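Local coordinates for protein putative tagatose-6-phosphate ketose/aldose isomerase (PDB 3C3J) that is of unconfirmed function but carries two SIS domains, each built on a parallel five-stranded sheet flanked by helices, at residues I326-R331 / L343-T348; I227-S232 / L244-L249; R198-R203 / Q338-L343. One frame throughout, in Å; residues are numbered along the deposited sequence.

Contact 1. Residues I326-R331 / L343-T348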
# COMPACT_ATOMS: atom_id res chain seq x y z
N ILE A 326 25.42 3.03 11.05
CA ILE A 326 25.98 1.95 10.23
C ILE A 326 25.75 0.65 10.96
O ILE A 326 26.06 0.53 12.14
CB ILE A 326 27.49 2.13 9.91
CG1 ILE A 326 27.76 3.52 9.31
CG2 ILE A 326 27.99 1.02 9.00
CD1 ILE A 326 26.97 3.87 8.06
N LEU A 327 25.17 -0.32 10.26
CA LEU A 327 24.89 -1.62 10.84
C LEU A 327 26.19 -2.33 11.26
O LEU A 327 27.24 -2.10 10.65
CB LEU A 327 24.12 -2.50 9.84
CG LEU A 327 22.79 -1.96 9.32
CD1 LEU A 327 22.24 -2.93 8.26
CD2 LEU A 327 21.79 -1.77 10.46
N PRO A 328 26.12 -3.19 12.28
CA PRO A 328 27.32 -3.98 12.64
C PRO A 328 27.90 -4.72 11.45
O PRO A 328 27.15 -5.14 10.58
CB PRO A 328 26.79 -4.99 13.68
CG PRO A 328 25.64 -4.35 14.27
CD PRO A 328 25.00 -3.48 13.18
N PRO A 329 29.23 -4.91 11.40
CA PRO A 329 29.80 -5.63 10.27
C PRO A 329 29.26 -7.02 10.15
O PRO A 329 29.06 -7.71 11.16
CB PRO A 329 31.31 -5.67 10.59
CG PRO A 329 31.52 -4.54 11.50
CD PRO A 329 30.28 -4.50 12.35
N SER A 330 29.03 -7.44 8.91
CA SER A 330 28.61 -8.79 8.58
C SER A 330 28.88 -9.06 7.12
O SER A 330 29.31 -8.16 6.36
CB SER A 330 27.11 -8.95 8.83
OG SER A 330 26.37 -8.14 7.90
N ARG A 331 28.58 -10.28 6.69
CA ARG A 331 28.54 -10.58 5.25
C ARG A 331 27.48 -9.71 4.55
O ARG A 331 26.66 -9.05 5.20
CB ARG A 331 28.21 -12.03 5.02
CG ARG A 331 26.81 -12.41 5.52
CD ARG A 331 26.32 -13.62 4.84
NE ARG A 331 25.16 -14.21 5.50
CZ ARG A 331 23.89 -13.96 5.18
NH1 ARG A 331 23.57 -13.11 4.20
NH2 ARG A 331 22.92 -14.57 5.83
N LEU A 343 14.15 -3.32 11.50
CA LEU A 343 13.09 -3.48 12.47
C LEU A 343 13.58 -3.41 13.93
O LEU A 343 12.87 -2.89 14.78
CB LEU A 343 12.29 -4.78 12.22
CG LEU A 343 11.32 -4.66 11.04
CD1 LEU A 343 10.67 -6.01 10.74
CD2 LEU A 343 10.24 -3.55 11.21
N MSE A 344 14.79 -3.90 14.20
CA MSE A 344 15.37 -3.79 15.55
C MSE A 344 15.40 -2.33 16.01
O MSE A 344 15.01 -2.05 17.16
CB MSE A 344 16.80 -4.37 15.60
CG MSE A 344 16.92 -5.84 15.22
SE MSE A 344 15.81 -7.07 16.36
CE MSE A 344 14.19 -7.21 15.18
N TYR A 345 15.82 -1.42 15.13
CA TYR A 345 15.85 0.00 15.46
C TYR A 345 14.44 0.57 15.61
O TYR A 345 14.17 1.26 16.58
CB TYR A 345 16.66 0.82 14.44
CG TYR A 345 18.12 0.42 14.37
CD1 TYR A 345 19.04 0.90 15.29
CD2 TYR A 345 18.57 -0.43 13.35
CE1 TYR A 345 20.38 0.51 15.22
CE2 TYR A 345 19.88 -0.82 13.28
CZ TYR A 345 20.79 -0.34 14.21
OH TYR A 345 22.10 -0.72 14.12
N ALA A 346 13.54 0.26 14.66
CA ALA A 346 12.17 0.76 14.69
C ALA A 346 11.38 0.31 15.94
O ALA A 346 10.63 1.11 16.55
CB ALA A 346 11.43 0.34 13.41
N GLN A 347 11.54 -0.96 16.31
CA GLN A 347 10.81 -1.49 17.47
C GLN A 347 11.28 -0.83 18.77
O GLN A 347 10.46 -0.41 19.61
CB GLN A 347 11.00 -3.00 17.58
CG GLN A 347 10.38 -3.84 16.47
CD GLN A 347 10.88 -5.28 16.52
OE1 GLN A 347 11.91 -5.56 17.15
NE2 GLN A 347 10.18 -6.19 15.84
N THR A 348 12.58 -0.77 18.92
CA THR A 348 13.18 -0.25 20.14
C THR A 348 12.94 1.25 20.19
O THR A 348 12.60 1.76 21.24
CB THR A 348 14.68 -0.63 20.26
OG1 THR A 348 15.41 -0.11 19.15
CG2 THR A 348 14.83 -2.15 20.27
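The phenol ring of Tyr345 meets Leu327 at its edge: methyl CD2 lies close to the ring plane and touches CE2 of Tyr345 at 3.5 Å. CD2 of Leu327 also comes to 3.8 Å from OH of Tyr345, so one leucine branch lies along the outer corner of the ring. Farther out, CD of Pro328 approaches Tyr345 OH at 4.1 Å, coming from the opposite direction to the tyrosine side chain. No hydrogen bond spans the two segments; the contact is apolar, small and buried. Tyr345 suits its place because a rigid, long side chain can bridge a backbone separation of 10.3 Å between CA of Leu327 and CA of Tyr345. Its CG lies anti to its own carbonyl carbon (chi1 -62°), which carries the ring outward from the helix to the loop. Leu327, with a branched end that bends nearer than its root, supplies the rest of the span. From Leu327 to Pro329 the backbone is extended in polyproline II fashion, and the two prolines stiffen it. Ile207 of helix 198-210 packs against both Tyr345 and Pro328, while farther along the loop Arg331 forms salt bridges with Asp199 and Glu337. The contact belongs to the last strand-loop-helix connection of the second SIS domain, in which the chain leaves edge strand 324-326 and returns as helix 335-356.

Contact 2. Residues I227-S232 / L244-L249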
# COMPACT_ATOMS: atom_id res chain seq x y z
N ILE A 227 6.94 11.36 12.17
CA ILE A 227 8.00 10.48 11.75
C ILE A 227 7.64 9.84 10.42
O ILE A 227 6.49 9.46 10.20
CB ILE A 227 8.34 9.41 12.83
CG1 ILE A 227 9.52 8.55 12.37
CG2 ILE A 227 7.15 8.55 13.17
CD1 ILE A 227 10.17 7.77 13.49
N VAL A 228 8.62 9.78 9.53
CA VAL A 228 8.46 9.15 8.24
C VAL A 228 9.55 8.12 8.08
O VAL A 228 10.75 8.44 8.19
CB VAL A 228 8.56 10.12 7.05
CG1 VAL A 228 8.18 9.33 5.72
CG2 VAL A 228 7.71 11.34 7.26
N TYR A 229 9.14 6.88 7.79
CA TYR A 229 10.09 5.83 7.40
C TYR A 229 10.03 5.59 5.91
O TYR A 229 8.93 5.47 5.35
CB TYR A 229 9.79 4.52 8.14
CG TYR A 229 10.13 4.51 9.61
CD1 TYR A 229 11.41 4.18 10.05
CD2 TYR A 229 9.15 4.75 10.57
CE1 TYR A 229 11.72 4.12 11.41
CE2 TYR A 229 9.43 4.70 11.92
CZ TYR A 229 10.73 4.38 12.34
OH TYR A 229 11.01 4.32 13.68
N LEU A 230 11.20 5.47 5.28
CA LEU A 230 11.32 5.26 3.82
C LEU A 230 12.15 4.03 3.51
O LEU A 230 13.21 3.80 4.12
CB LEU A 230 11.94 6.49 3.13
CG LEU A 230 11.29 7.86 3.34
CD1 LEU A 230 12.10 9.01 2.71
CD2 LEU A 230 9.86 7.85 2.79
N GLY A 231 11.66 3.21 2.58
CA GLY A 231 12.39 2.03 2.12
C GLY A 231 11.92 1.64 0.73
O GLY A 231 10.74 1.74 0.43
N SER A 232 12.85 1.19 -0.12
CA SER A 232 12.52 0.83 -1.50
C SER A 232 12.03 -0.60 -1.60
O SER A 232 12.42 -1.47 -0.81
CB SER A 232 13.73 1.02 -2.44
OG SER A 232 14.09 2.39 -2.57
N LEU A 244 3.77 1.98 11.93
CA LEU A 244 2.64 1.54 12.75
C LEU A 244 3.06 1.35 14.22
O LEU A 244 2.29 1.68 15.14
CB LEU A 244 2.04 0.25 12.20
CG LEU A 244 0.79 -0.21 12.95
CD1 LEU A 244 -0.28 0.91 12.97
CD2 LEU A 244 0.28 -1.51 12.34
N LYS A 245 4.25 0.82 14.46
CA LYS A 245 4.74 0.65 15.83
C LYS A 245 4.77 1.97 16.61
O LYS A 245 4.30 2.01 17.75
CB LYS A 245 6.14 0.02 15.86
CG LYS A 245 6.15 -1.47 15.72
CD LYS A 245 5.57 -2.10 16.94
CE LYS A 245 5.13 -3.50 16.67
NZ LYS A 245 4.03 -3.66 15.65
N VAL A 246 5.30 3.02 15.99
CA VAL A 246 5.35 4.37 16.58
C VAL A 246 3.97 4.87 16.91
O VAL A 246 3.71 5.43 17.98
CB VAL A 246 5.88 5.41 15.54
CG1 VAL A 246 5.51 6.88 15.96
CG2 VAL A 246 7.32 5.22 15.34
N LEU A 247 3.08 4.68 15.96
CA LEU A 247 1.74 5.15 16.08
C LEU A 247 1.05 4.42 17.24
O LEU A 247 0.48 5.06 18.12
CB LEU A 247 1.01 4.95 14.77
CG LEU A 247 -0.22 5.77 14.55
CD1 LEU A 247 0.11 7.26 14.32
CD2 LEU A 247 -0.93 5.13 13.34
N GLU A 248 1.14 3.10 17.25
CA GLU A 248 0.53 2.27 18.29
C GLU A 248 1.05 2.63 19.68
O GLU A 248 0.28 2.92 20.61
CB GLU A 248 0.86 0.80 18.05
CG GLU A 248 0.10 0.19 16.96
CD GLU A 248 0.44 -1.25 16.75
OE1 GLU A 248 1.57 -1.70 17.07
OE2 GLU A 248 -0.44 -1.95 16.23
N LEU A 249 2.37 2.58 19.82
CA LEU A 249 2.96 2.65 21.16
C LEU A 249 2.90 4.08 21.75
O LEU A 249 2.92 4.25 22.98
CB LEU A 249 4.38 2.09 21.14
CG LEU A 249 4.47 0.59 20.87
CD1 LEU A 249 5.90 0.11 20.91
CD2 LEU A 249 3.60 -0.25 21.84
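In the beta-alpha-beta unit made of strand 226-231, helix 235-249 and strand 255-259, Val246 sets the helix down on Ile227 and Tyr229 of the first strand. CG1 of Val246 makes the closer contact with Ile227, meeting its CG2 at 3.6 Å. CG2 of Val246 touches both strand residues: it lies 4.0 Å from CG2 of Ile227 and 4.1 Å from CE2 of Tyr229, at the edge of the ring and near its plane. Ile227 places CG1 opposite its backbone N (chi1 -177°), which leaves the CG2 methyl to do the touching. A short side chain such as valine suits this close approach, CA of Val246 being 8.2 Å from CA of Ile227. Such helix-on-strand packing forms the interface between the sheet and one helical layer of the three-layer alpha-beta-alpha SIS fold, and strand 226-231 lies inside its parallel sheet, between 255-259 and 276-281. Being two residues apart on the strand, Ile227 and Tyr229 point to the same side, where both also touch Phe349 of helix 335-356. Tyr229 further meets the ring of Phe281. On other sides of the helix, the buried Lys245 has a salt bridge to Glu241 and a weak, long one to Glu248, while Leu247 packs on Pro268 of the second subunit.

Contact 3. Residues R198-R203 / Q338-L343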
# COMPACT_ATOMS: atom_id res chain seq x y z
N ARG A 198 21.66 -17.60 10.89
CA ARG A 198 22.46 -17.28 12.09
C ARG A 198 23.25 -15.98 11.93
O ARG A 198 23.49 -15.30 12.91
CB ARG A 198 23.40 -18.43 12.47
CG ARG A 198 22.67 -19.63 13.02
CD ARG A 198 23.59 -20.82 13.17
NE ARG A 198 22.81 -22.02 13.40
CZ ARG A 198 22.44 -22.47 14.60
NH1 ARG A 198 22.80 -21.82 15.70
NH2 ARG A 198 21.71 -23.57 14.68
N ASP A 199 23.65 -15.63 10.71
CA ASP A 199 24.32 -14.33 10.49
C ASP A 199 23.35 -13.18 10.76
O ASP A 199 23.76 -12.11 11.22
CB ASP A 199 24.88 -14.22 9.08
CG ASP A 199 25.91 -15.31 8.77
OD1 ASP A 199 26.57 -15.80 9.71
OD2 ASP A 199 26.06 -15.70 7.58
N VAL A 200 22.06 -13.39 10.47
CA VAL A 200 21.06 -12.34 10.66
C VAL A 200 20.75 -12.21 12.15
O VAL A 200 20.73 -11.10 12.70
CB VAL A 200 19.78 -12.60 9.80
CG1 VAL A 200 18.73 -11.50 10.00
CG2 VAL A 200 20.14 -12.74 8.31
N ALA A 201 20.55 -13.34 12.82
CA ALA A 201 20.36 -13.39 14.25
C ALA A 201 21.56 -12.78 14.96
O ALA A 201 21.40 -11.99 15.87
CB ALA A 201 20.13 -14.86 14.72
N ASP A 202 22.77 -13.15 14.53
CA ASP A 202 24.01 -12.58 15.11
C ASP A 202 24.07 -11.04 14.99
O ASP A 202 24.41 -10.34 15.92
CB ASP A 202 25.27 -13.14 14.43
CG ASP A 202 25.61 -14.59 14.85
OD1 ASP A 202 24.97 -15.17 15.76
OD2 ASP A 202 26.55 -15.17 14.23
N ARG A 203 23.73 -10.52 13.81
CA ARG A 203 23.80 -9.11 13.56
C ARG A 203 22.74 -8.36 14.34
O ARG A 203 23.02 -7.34 14.91
CB ARG A 203 23.66 -8.82 12.08
CG ARG A 203 24.14 -7.46 11.69
CD ARG A 203 23.83 -7.23 10.23
NE ARG A 203 24.71 -6.27 9.63
CZ ARG A 203 24.72 -5.99 8.34
NH1 ARG A 203 23.85 -6.58 7.53
NH2 ARG A 203 25.58 -5.12 7.86
N GLN A 338 18.05 -7.76 5.55
CA GLN A 338 18.14 -6.40 6.14
C GLN A 338 16.90 -5.92 6.88
O GLN A 338 17.02 -5.15 7.83
CB GLN A 338 18.38 -5.36 5.04
CG GLN A 338 19.78 -5.32 4.47
CD GLN A 338 20.18 -3.91 4.07
OE1 GLN A 338 19.51 -3.24 3.24
NE2 GLN A 338 21.25 -3.44 4.64
N ALA A 339 15.72 -6.32 6.41
CA ALA A 339 14.46 -5.92 7.01
C ALA A 339 14.50 -6.20 8.52
O ALA A 339 14.05 -5.39 9.31
CB ALA A 339 13.27 -6.67 6.36
N PHE A 340 15.06 -7.34 8.90
CA PHE A 340 15.18 -7.73 10.32
C PHE A 340 16.03 -6.73 11.12
O PHE A 340 15.64 -6.28 12.20
CB PHE A 340 15.75 -9.15 10.42
CG PHE A 340 14.82 -10.19 9.88
CD1 PHE A 340 13.90 -10.83 10.71
CD2 PHE A 340 14.84 -10.53 8.54
CE1 PHE A 340 13.03 -11.77 10.19
CE2 PHE A 340 13.97 -11.50 8.01
CZ PHE A 340 13.07 -12.10 8.83
N CYS A 341 17.16 -6.34 10.56
CA CYS A 341 18.04 -5.33 11.15
C CYS A 341 17.34 -3.99 11.34
O CYS A 341 17.39 -3.42 12.42
CB CYS A 341 19.27 -5.12 10.29
SG CYS A 341 20.20 -6.65 9.86
N PHE A 342 16.68 -3.49 10.29
CA PHE A 342 15.99 -2.20 10.39
C PHE A 342 14.90 -2.23 11.45
O PHE A 342 14.75 -1.28 12.23
CB PHE A 342 15.39 -1.79 9.05
CG PHE A 342 16.42 -1.55 7.96
CD1 PHE A 342 17.45 -0.63 8.15
CD2 PHE A 342 16.34 -2.22 6.76
CE1 PHE A 342 18.40 -0.41 7.15
CE2 PHE A 342 17.27 -2.00 5.75
CZ PHE A 342 18.31 -1.09 5.94
N LEU A 343 14.15 -3.32 11.50
CA LEU A 343 13.09 -3.48 12.47
C LEU A 343 13.58 -3.41 13.93
O LEU A 343 12.87 -2.89 14.78
CB LEU A 343 12.29 -4.78 12.22
CG LEU A 343 11.32 -4.66 11.04
CD1 LEU A 343 10.67 -6.01 10.74
CD2 LEU A 343 10.24 -3.55 11.21
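Val200 and Phe340 meet between helices 198-210 and 335-356 with their side chains crossing at about a right angle. The valine uses its CG1 branch, which stands 3.8 Å from CB of Phe340 and 4.1 Å from the ring's root atom CG of Phe340, so the methyl sits against the base of the phenylalanine. Its approach to the ring is oblique. One turn farther along helix 198-210, Arg203 reaches Cys341, the residue next to Phe340: CD of Arg203 lies 3.7 Å from SG of Cys341, a contact made by the aliphatic chain. That chain is extended, with CG placed opposite the backbone N (chi1 -162°), and this carries the charged end past the thiol and on to the loop 326-331. There Arg203 NE donates a hydrogen bond to the carbonyl O of Pro328, and the guanidinium makes a cation-pi contact with Phe333. The arginine therefore serves twice, its CD as apolar surface and its head as a donor to a backbone carbonyl within a buried region. Cys341, small and weakly polar, suits the close approach, with CA atoms of Arg203 and Cys341 only 7.3 Å apart. Phe340 also joins an aromatic group, with edge-to-face contacts to Phe197 and Trp27. Helix 335-356 is flanked here by three helices: 198-210 touches it through Val200 and Arg203, 174-187 packs Met180, Ala181 and Leu184 on Phe340, and 235-249 meets Ala339 and Phe342 through Leu235. Phe342 also stacks on Phe281 of strand 276-281.

How the contacts relate
Going from the N terminus, helix 198-210 comes first and opens contact 3, which stays open for well over a hundred residues. Contact 2 is nested inside that loop: it opens on strand 226-231 and closes on helix 235-249 after 11 residues, most of them helix. Contact 1 then opens at 326-331, in series with contact 2. Helix 335-356 closes contact 3 first, at 338-343, and then contact 1, at 343-348, so these two cross and share Leu343. Contacts 1 and 3 touch, partly through the Arg331-Asp199 salt bridge; contact 2 touches contact 1, where Ala346 packs on Tyr229, but not contact 3. Together they tie the helix before the second SIS sheet, an inner strand with its following helix, and the last loop and helix.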